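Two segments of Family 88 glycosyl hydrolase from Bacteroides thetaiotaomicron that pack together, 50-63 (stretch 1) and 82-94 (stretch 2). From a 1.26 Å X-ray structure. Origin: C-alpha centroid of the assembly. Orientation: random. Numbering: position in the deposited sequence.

Stretch 1, residues 50-63: EHGRSFWDNAAYHT
Stretch 2 82-94: KGWAEHNEWKGAK

In this contact a loop and the helix after it pack against a second helix and the turn that follows it, round the buried Trp84, which packs against both the extended loop (50-55) and helix 56-63; the contact buries 549 Å² in all. Residues 50-55 form the loop, largely extended, with Ser54 turning at phi/psi -84/-3 and Phe55 serving as N-cap of helix 56-63. Helix 82-87 runs at 149° to that helix, their axes 11.5 Å apart at closest approach, a gap wide enough for side chains to occupy. The register sets the CA of His51 5.5 Å from the CA of Trp84, and the CA of Ser54 5.4 Å from the CA of Gly92.

Trp84 (chi1 t, chi2 81°) suits its place because its indole joins a broad apolar surface to a single donor. The flat ring of His62 (m, chi2 -80°) can lie nearly parallel to the indole, over one face in an offset stack with the five-membered ring, centroids 3.9 Å apart and planes at 12°. The short Ala59 side chain lets Trp84 CH2 come within 3.7 Å of Ala59 CB, and at the ring edge Trp84 NE1 donates to Arg53 O (3.1 Å, 150°). Asn58 ND2 also donates to Arg53 O (2.9 Å), so this carbonyl ties the loop to both helices.

His51 (m, chi2 -62°) turns a ring face to helix 82-87, over Trp84 CB and Gly83 C, with Trp84 CB 3.9 Å from the His51 ring centroid in a CH-pi contact. Gly83 suits this position: an ideal CB there would lie 2.8 Å from His51 NE2, a clash.

Beyond the helix, Asn88 (m, chi2 -63°) begins a type I' turn ending at Lys91, with Glu89 and Trp90 both at positive phi. The Asn88 amide suits the junction: Asn88 ND2 donates to Gly52 O across the contact (2.9 Å, 164°) and weakly to Trp84 O (3.0 Å). Gly92 follows the turn, and small Ser54 (chi1 p) fits closely beside it, Ser54 OG lying 3.2 Å from Gly92 CA.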

ATOM      1  N   GLU A  50      -0.302   2.856 -22.868  1.00 15.63           N
ATOM      2  CA  GLU A  50       0.859   1.983 -22.991  1.00 15.49           C
ATOM      3  C   GLU A  50       1.385   1.593 -21.620  1.00 13.91           C
ATOM      4  O   GLU A  50       1.469   2.404 -20.695  1.00 19.50           O
ATOM      5  CB  GLU A  50       1.938   2.637 -23.827  1.00 21.26           C
ATOM      6  CG  GLU A  50       1.496   2.879 -25.276  1.00 26.40           C
ATOM      7  CD  GLU A  50       2.649   3.295 -26.191  1.00 35.36           C
ATOM      8  OE1 GLU A  50       3.273   4.356 -25.948  1.00 48.40           O
ATOM      9  OE2 GLU A  50       2.935   2.560 -27.167  1.00 46.62           O
ATOM     10  N   HIS A  51       1.761   0.330 -21.488  1.00 11.70           N
ATOM     11  CA  HIS A  51       2.282  -0.196 -20.249  1.00 11.66           C
ATOM     12  C   HIS A  51       3.771   0.023 -20.124  1.00 12.81           C
ATOM     13  O   HIS A  51       4.536  -0.066 -21.079  1.00 14.75           O
ATOM     14  CB  HIS A  51       1.995  -1.674 -20.172  1.00 11.78           C
ATOM     15  CG  HIS A  51       0.540  -1.967 -20.145  1.00 10.97           C
ATOM     16  ND1 HIS A  51      -0.274  -1.523 -19.128  1.00 11.80           N
ATOM     17  CD2 HIS A  51      -0.264  -2.608 -21.030  1.00 11.89           C
ATOM     18  CE1 HIS A  51      -1.519  -1.867 -19.392  1.00 11.00           C
ATOM     19  NE2 HIS A  51      -1.537  -2.536 -20.530  1.00 12.26           N
ATOM     20  N   GLY A  52       4.188   0.222 -18.876  1.00 12.52           N
ATOM     21  CA  GLY A  52       5.584   0.343 -18.510  1.00 12.39           C
ATOM     22  C   GLY A  52       6.034  -0.781 -17.624  1.00 10.86           C
ATOM     23  O   GLY A  52       5.389  -1.808 -17.524  1.00 11.86           O
ATOM     24  N   ARG A  53       7.158  -0.551 -16.960  1.00 10.97           N
ATOM     25  CA  ARG A  53       7.856  -1.612 -16.268  1.00 11.16           C
ATOM     26  C   ARG A  53       7.109  -2.083 -15.017  1.00  9.01           C
ATOM     27  O   ARG A  53       6.133  -1.463 -14.544  1.00  9.73           O
ATOM     28  CB  ARG A  53       9.291  -1.193 -15.966  1.00 12.55           C
ATOM     29  CG  ARG A  53       9.420  -0.016 -15.025  1.00 13.09           C
ATOM     30  CD  ARG A  53      10.887   0.307 -14.776  1.00 15.96           C
ATOM     31  NE  ARG A  53      10.986   1.464 -13.922  1.00 17.93           N
ATOM     32  CZ  ARG A  53      12.133   2.060 -13.610  1.00 18.45           C
ATOM     33  NH1 ARG A  53      13.287   1.591 -14.073  1.00 23.05           N
ATOM     34  NH2 ARG A  53      12.087   3.119 -12.856  1.00 20.64           N
ATOM     35  N   SER A  54       7.672  -3.156 -14.467  1.00  9.32           N
ATOM     36  CA  SER A  54       7.061  -3.873 -13.337  1.00 10.14           C
ATOM     37  C   SER A  54       7.370  -3.262 -11.973  1.00  9.08           C
ATOM     38  O   SER A  54       6.851  -3.749 -10.973  1.00 11.12           O
ATOM     39  CB  SER A  54       7.567  -5.336 -13.353  1.00 12.82           C
ATOM     40  OG  SER A  54       8.929  -5.372 -12.880  1.00 15.07           O
ATOM     41  N   PHE A  55       8.187  -2.217 -11.932  1.00  8.13           N
ATOM     42  CA  PHE A  55       8.670  -1.578 -10.709  1.00  7.90           C
ATOM     43  C   PHE A  55       7.529  -1.000  -9.871  1.00  8.20           C
ATOM     44  O   PHE A  55       6.386  -0.836 -10.350  1.00  9.26           O
ATOM     45  CB  PHE A  55       9.684  -0.496 -11.119  1.00  8.96           C
ATOM     46  CG  PHE A  55      10.633  -0.002 -10.051  1.00  9.35           C
ATOM     47  CD1 PHE A  55      11.432  -0.862  -9.315  1.00  9.43           C
ATOM     48  CD2 PHE A  55      10.821   1.368  -9.886  1.00  9.90           C
ATOM     49  CE1 PHE A  55      12.358  -0.373  -8.398  1.00  9.60           C
ATOM     50  CE2 PHE A  55      11.724   1.854  -8.973  1.00  9.55           C
ATOM     51  CZ  PHE A  55      12.481   0.983  -8.225  1.00  9.75           C
ATOM     52  N   TRP A  56       7.852  -0.663  -8.625  1.00  7.59           N
ATOM     53  CA  TRP A  56       6.838  -0.470  -7.582  1.00  6.79           C
ATOM     54  C   TRP A  56       5.773   0.543  -7.898  1.00  6.67           C
ATOM     55  O   TRP A  56       4.649   0.375  -7.445  1.00  8.23           O
ATOM     56  CB  TRP A  56       7.480  -0.111  -6.245  1.00  7.22           C
ATOM     57  CG  TRP A  56       8.042   1.272  -6.204  1.00  7.33           C
ATOM     58  CD1 TRP A  56       9.297   1.657  -6.581  1.00  8.35           C
ATOM     59  CD2 TRP A  56       7.357   2.469  -5.793  1.00  7.62           C
ATOM     60  NE1 TRP A  56       9.434   3.018  -6.438  1.00  9.86           N
ATOM     61  CE2 TRP A  56       8.254   3.527  -5.945  1.00  8.45           C
ATOM     62  CE3 TRP A  56       6.056   2.732  -5.321  1.00  7.92           C
ATOM     63  CZ2 TRP A  56       7.908   4.839  -5.654  1.00  9.21           C
ATOM     64  CZ3 TRP A  56       5.717   4.049  -5.039  1.00  8.03           C
ATOM     65  CH2 TRP A  56       6.642   5.084  -5.226  1.00  8.53           C
ATOM     66  N   ASP A  57       6.137   1.641  -8.543  1.00  7.70           N
ATOM     67  CA  ASP A  57       5.147   2.711  -8.701  1.00  7.77           C
ATOM     68  C   ASP A  57       4.027   2.250  -9.651  1.00  7.47           C
ATOM     69  O   ASP A  57       2.845   2.453  -9.368  1.00  8.28           O
ATOM     70  CB  ASP A  57       5.828   4.009  -9.114  1.00  9.96           C
ATOM     71  CG  ASP A  57       6.658   3.918 -10.423  1.00 12.66           C
ATOM     72  OD1 ASP A  57       7.329   2.877 -10.716  1.00 20.18           O
ATOM     73  OD2 ASP A  57       6.663   4.924 -11.160  1.00 15.83           O
ATOM     74  N   ASN A  58       4.404   1.611 -10.753  1.00  7.22           N
ATOM     75  CA  ASN A  58       3.399   1.038 -11.650  1.00  7.70           C
ATOM     76  C   ASN A  58       2.695  -0.109 -10.969  1.00  7.61           C
ATOM     77  O   ASN A  58       1.460  -0.251 -11.056  1.00  7.28           O
ATOM     78  CB  ASN A  58       4.040   0.561 -12.945  1.00  9.25           C
ATOM     79  CG  ASN A  58       4.535   1.680 -13.802  1.00 10.98           C
ATOM     80  OD1 ASN A  58       4.039   2.802 -13.735  1.00 14.07           O
ATOM     81  ND2 ASN A  58       5.516   1.372 -14.626  1.00 11.93           N
ATOM     82  N   ALA A  59       3.445  -0.935 -10.255  1.00  7.12           N
ATOM     83  CA  ALA A  59       2.860  -2.091  -9.589  1.00  7.44           C
ATOM     84  C   ALA A  59       1.848  -1.700  -8.516  1.00  7.05           C
ATOM     85  O   ALA A  59       0.859  -2.403  -8.296  1.00  7.68           O
ATOM     86  CB  ALA A  59       3.939  -2.979  -9.026  1.00  7.17           C
ATOM     87  N   ALA A  60       2.095  -0.583  -7.836  1.00  6.92           N
ATOM     88  CA  ALA A  60       1.183  -0.104  -6.816  1.00  7.23           C
ATOM     89  C   ALA A  60      -0.135   0.309  -7.434  1.00  7.45           C
ATOM     90  O   ALA A  60      -1.201   0.018  -6.892  1.00  8.42           O
ATOM     91  CB  ALA A  60       1.819   1.024  -6.000  1.00  8.10           C
ATOM     92  N   TYR A  61      -0.096   1.012  -8.566  1.00  6.76           N
ATOM     93  CA  TYR A  61      -1.307   1.305  -9.318  1.00  6.97           C
ATOM     94  C   TYR A  61      -2.079   0.012  -9.568  1.00  6.85           C
ATOM     95  O   TYR A  61      -3.295  -0.043  -9.350  1.00  6.57           O
ATOM     96  CB  TYR A  61      -1.021   2.039 -10.654  1.00  7.15           C
ATOM     97  CG  TYR A  61      -2.244   1.985 -11.517  1.00  6.85           C
ATOM     98  CD1 TYR A  61      -3.355   2.778 -11.258  1.00  7.86           C
ATOM     99  CD2 TYR A  61      -2.379   1.008 -12.494  1.00  7.00           C
ATOM    100  CE1 TYR A  61      -4.547   2.617 -11.960  1.00  8.21           C
ATOM    101  CE2 TYR A  61      -3.549   0.861 -13.196  1.00  7.56           C
ATOM    102  CZ  TYR A  61      -4.635   1.645 -12.923  1.00  7.26           C
ATOM    103  OH  TYR A  61      -5.813   1.436 -13.626  1.00  9.36           O
ATOM    104  N   HIS A  62      -1.394  -1.028 -10.038  1.00  6.53           N
ATOM    105  CA  HIS A  62      -2.082  -2.261 -10.389  1.00  6.59           C
ATOM    106  C   HIS A  62      -2.753  -2.923  -9.203  1.00  6.49           C
ATOM    107  O   HIS A  62      -3.802  -3.545  -9.372  1.00  7.28           O
ATOM    108  CB  HIS A  62      -1.168  -3.204 -11.182  1.00  6.38           C
ATOM    109  CG  HIS A  62      -1.046  -2.778 -12.605  1.00  6.39           C
ATOM    110  ND1 HIS A  62      -2.027  -3.071 -13.536  1.00  7.65           N
ATOM    111  CD2 HIS A  62      -0.143  -1.960 -13.209  1.00  6.78           C
ATOM    112  CE1 HIS A  62      -1.711  -2.448 -14.658  1.00  8.02           C
ATOM    113  NE2 HIS A  62      -0.578  -1.777 -14.498  1.00  7.87           N
ATOM    114  N   THR A  63      -2.199  -2.762  -7.996  1.00  7.20           N
ATOM    115  CA  THR A  63      -2.893  -3.278  -6.832  1.00  7.54           C
ATOM    116  C   THR A  63      -4.256  -2.589  -6.665  1.00  7.13           C
ATOM    117  O   THR A  63      -5.233  -3.232  -6.257  1.00  8.21           O
ATOM    118  CB  THR A  63      -2.079  -3.278  -5.535  1.00  7.97           C
ATOM    119  OG1 THR A  63      -1.880  -1.946  -5.039  1.00  8.60           O
ATOM    120  CG2 THR A  63      -0.793  -3.975  -5.672  1.00  8.44           C
ATOM    121  N   LYS A  82      -3.794  -7.471 -17.096  1.00  9.04           N
ATOM    122  CA  LYS A  82      -3.245  -8.577 -17.879  1.00 10.81           C
ATOM    123  C   LYS A  82      -2.252  -8.043 -18.912  1.00  9.62           C
ATOM    124  O   LYS A  82      -1.185  -8.635 -19.105  1.00 11.73           O
ATOM    125  CB  LYS A  82      -4.333  -9.328 -18.631  1.00 12.40           C
ATOM    126  CG  LYS A  82      -5.142 -10.249 -17.778  1.00 15.84           C
ATOM    127  CD  LYS A  82      -6.164 -10.929 -18.655  1.00 19.65           C
ATOM    128  CE  LYS A  82      -6.983 -11.908 -17.878  1.00 22.94           C
ATOM    129  NZ  LYS A  82      -8.125 -12.349 -18.731  1.00 24.92           N
ATOM    130  N   GLY A  83      -2.575  -6.917 -19.545  1.00 10.06           N
ATOM    131  CA  GLY A  83      -1.668  -6.356 -20.540  1.00 10.90           C
ATOM    132  C   GLY A  83      -0.339  -5.942 -19.941  1.00  9.91           C
ATOM    133  O   GLY A  83       0.727  -6.161 -20.526  1.00 11.06           O
ATOM    134  N   TRP A  84      -0.395  -5.381 -18.739  1.00  8.66           N
ATOM    135  CA  TRP A  84       0.832  -4.992 -18.043  1.00  8.19           C
ATOM    136  C   TRP A  84       1.655  -6.187 -17.639  1.00  8.27           C
ATOM    137  O   TRP A  84       2.867  -6.186 -17.798  1.00  8.75           O
ATOM    138  CB  TRP A  84       0.474  -4.113 -16.859  1.00  8.36           C
ATOM    139  CG  TRP A  84       1.585  -3.726 -15.950  1.00  8.28           C
ATOM    140  CD1 TRP A  84       2.496  -2.733 -16.137  1.00  8.64           C
ATOM    141  CD2 TRP A  84       1.847  -4.247 -14.660  1.00  7.97           C
ATOM    142  NE1 TRP A  84       3.297  -2.589 -15.034  1.00  8.73           N
ATOM    143  CE2 TRP A  84       2.910  -3.504 -14.104  1.00  7.81           C
ATOM    144  CE3 TRP A  84       1.250  -5.232 -13.884  1.00  8.80           C
ATOM    145  CZ2 TRP A  84       3.401  -3.748 -12.829  1.00  8.29           C
ATOM    146  CZ3 TRP A  84       1.760  -5.494 -12.633  1.00  9.55           C
ATOM    147  CH2 TRP A  84       2.794  -4.737 -12.108  1.00  9.09           C
ATOM    148  N   ALA A  85       0.988  -7.221 -17.155  1.00  8.61           N
ATOM    149  CA  ALA A  85       1.696  -8.444 -16.745  1.00  9.60           C
ATOM    150  C   ALA A  85       2.384  -9.097 -17.931  1.00 10.15           C
ATOM    151  O   ALA A  85       3.536  -9.512 -17.828  1.00 10.37           O
ATOM    152  CB  ALA A  85       0.741  -9.422 -16.049  1.00  9.86           C
ATOM    153  N   GLU A  86       1.677  -9.155 -19.062  1.00 10.49           N
ATOM    154  CA  GLU A  86       2.229  -9.725 -20.288  1.00 11.40           C
ATOM    155  C   GLU A  86       3.414  -8.888 -20.786  1.00 10.87           C
ATOM    156  O   GLU A  86       4.461  -9.442 -21.169  1.00 12.85           O
ATOM    157  CB  GLU A  86       1.169  -9.809 -21.385  1.00 13.90           C
ATOM    158  CG  GLU A  86       0.077 -10.856 -21.104  1.00 20.02           C
ATOM    159  CD  GLU A  86       0.469 -12.335 -21.275  1.00 26.17           C
ATOM    160  OE1 GLU A  86       1.642 -12.671 -21.567  1.00 34.19           O
ATOM    161  OE2 GLU A  86      -0.439 -13.184 -21.111  1.00 38.06           O
ATOM    162  N   HIS A  87       3.284  -7.564 -20.733  1.00 10.89           N
ATOM    163  CA  HIS A  87       4.338  -6.666 -21.171  1.00  9.88           C
ATOM    164  C   HIS A  87       5.624  -6.939 -20.363  1.00 10.30           C
ATOM    165  O   HIS A  87       6.734  -6.941 -20.905  1.00 12.42           O
ATOM    166  CB  HIS A  87       3.925  -5.225 -20.960  1.00 12.31           C
ATOM    167  CG  HIS A  87       4.990  -4.232 -21.258  1.00 12.21           C
ATOM    168  ND1 HIS A  87       5.351  -3.896 -22.545  1.00 18.79           N
ATOM    169  CD2 HIS A  87       5.756  -3.478 -20.446  1.00 14.98           C
ATOM    170  CE1 HIS A  87       6.304  -2.976 -22.500  1.00 20.67           C
ATOM    171  NE2 HIS A  87       6.574  -2.716 -21.234  1.00 18.62           N
ATOM    172  N   ASN A  88       5.470  -7.229 -19.073  1.00  9.45           N
ATOM    173  CA  ASN A  88       6.564  -7.476 -18.143  1.00  9.27           C
ATOM    174  C   ASN A  88       6.944  -8.950 -18.016  1.00 10.28           C
ATOM    175  O   ASN A  88       7.758  -9.296 -17.176  1.00 10.07           O
ATOM    176  CB  ASN A  88       6.242  -6.821 -16.806  1.00  8.79           C
ATOM    177  CG  ASN A  88       6.340  -5.317 -16.895  1.00  9.96           C
ATOM    178  OD1 ASN A  88       7.413  -4.791 -17.145  1.00 12.17           O
ATOM    179  ND2 ASN A  88       5.219  -4.620 -16.746  1.00 10.58           N
ATOM    180  N   GLU A  89       6.365  -9.789 -18.882  1.00 10.98           N
ATOM    181  CA  GLU A  89       6.656 -11.199 -18.980  1.00 11.46           C
ATOM    182  C   GLU A  89       6.425 -11.945 -17.652  1.00  9.79           C
ATOM    183  O   GLU A  89       7.083 -12.922 -17.367  1.00 10.43           O
ATOM    184  CB  GLU A  89       8.100 -11.444 -19.476  1.00 15.85           C
ATOM    185  CG  GLU A  89       8.496 -10.745 -20.764  1.00 19.50           C
ATOM    186  CD  GLU A  89       9.931 -11.061 -21.200  1.00 28.93           C
ATOM    187  OE1 GLU A  89      10.671 -10.122 -21.534  1.00 39.39           O
ATOM    188  OE2 GLU A  89      10.332 -12.254 -21.231  1.00 36.47           O
ATOM    189  N   TRP A  90       5.494 -11.439 -16.843  1.00  9.19           N
ATOM    190  CA  TRP A  90       5.197 -12.104 -15.581  1.00  9.50           C
ATOM    191  C   TRP A  90       6.428 -12.163 -14.652  1.00  8.79           C
ATOM    192  O   TRP A  90       6.579 -13.095 -13.868  1.00  9.79           O
ATOM    193  CB  TRP A  90       4.538 -13.494 -15.780  1.00 10.17           C
ATOM    194  CG  TRP A  90       3.338 -13.385 -16.666  1.00 10.05           C
ATOM    195  CD1 TRP A  90       3.309 -13.456 -18.027  1.00 11.30           C
ATOM    196  CD2 TRP A  90       1.994 -13.158 -16.257  1.00  9.86           C
ATOM    197  NE1 TRP A  90       2.037 -13.277 -18.486  1.00 12.15           N
ATOM    198  CE2 TRP A  90       1.194 -13.116 -17.417  1.00 10.44           C
ATOM    199  CE3 TRP A  90       1.370 -13.017 -15.008  1.00  9.50           C
ATOM    200  CZ2 TRP A  90      -0.196 -12.921 -17.370  1.00 11.41           C
ATOM    201  CZ3 TRP A  90       0.005 -12.839 -14.979  1.00 10.25           C
ATOM    202  CH2 TRP A  90      -0.763 -12.787 -16.139  1.00 12.18           C
ATOM    203  N   LYS A  91       7.295 -11.148 -14.770  1.00  8.53           N
ATOM    204  CA  LYS A  91       8.514 -11.031 -13.968  1.00  8.77           C
ATOM    205  C   LYS A  91       8.602  -9.654 -13.355  1.00  8.89           C
ATOM    206  O   LYS A  91       7.951  -8.702 -13.831  1.00  8.95           O
ATOM    207  CB  LYS A  91       9.766 -11.268 -14.834  1.00 10.22           C
ATOM    208  CG  LYS A  91       9.892 -12.652 -15.421  1.00 11.75           C
ATOM    209  CD  LYS A  91      11.121 -12.776 -16.309  1.00 14.36           C
ATOM    210  CE  LYS A  91      11.210 -14.175 -16.852  1.00 19.88           C
ATOM    211  NZ  LYS A  91      12.430 -14.303 -17.662  1.00 23.44           N
ATOM    212  N   GLY A  92       9.409  -9.544 -12.311  1.00  9.42           N
ATOM    213  CA  GLY A  92       9.900  -8.265 -11.812  1.00  9.69           C
ATOM    214  C   GLY A  92      11.216  -7.975 -12.502  1.00 10.49           C
ATOM    215  O   GLY A  92      11.314  -8.000 -13.722  1.00 11.60           O
ATOM    216  N   ALA A  93      12.260  -7.709 -11.724  1.00  9.52           N
ATOM    217  CA  ALA A  93      13.603  -7.568 -12.313  1.00  9.82           C
ATOM    218  C   ALA A  93      13.994  -8.881 -13.000  1.00  9.83           C
ATOM    219  O   ALA A  93      13.647  -9.944 -12.532  1.00 10.19           O
ATOM    220  CB  ALA A  93      14.555  -7.178 -11.213  1.00 10.13           C
ATOM    221  N   LYS A  94      14.701  -8.808 -14.126  1.00 11.40           N
ATOM    222  CA  LYS A  94      14.838  -9.954 -15.027  1.00 11.89           C
ATOM    223  C   LYS A  94      16.066 -10.826 -14.866  1.00 13.25           C
ATOM    224  O   LYS A  94      16.146 -11.866 -15.516  1.00 15.01           O
ATOM    225  CB  LYS A  94      14.705  -9.475 -16.485  1.00 14.26           C
ATOM    226  CG  LYS A  94      13.396  -8.786 -16.805  1.00 15.09           C
ATOM    227  CD  LYS A  94      13.412  -8.212 -18.207  1.00 20.61           C
ATOM    228  CE  LYS A  94      12.138  -7.435 -18.644  1.00 16.96           C
ATOM    229  NZ  LYS A  94      10.995  -8.284 -18.623  1.00 20.78           N
TER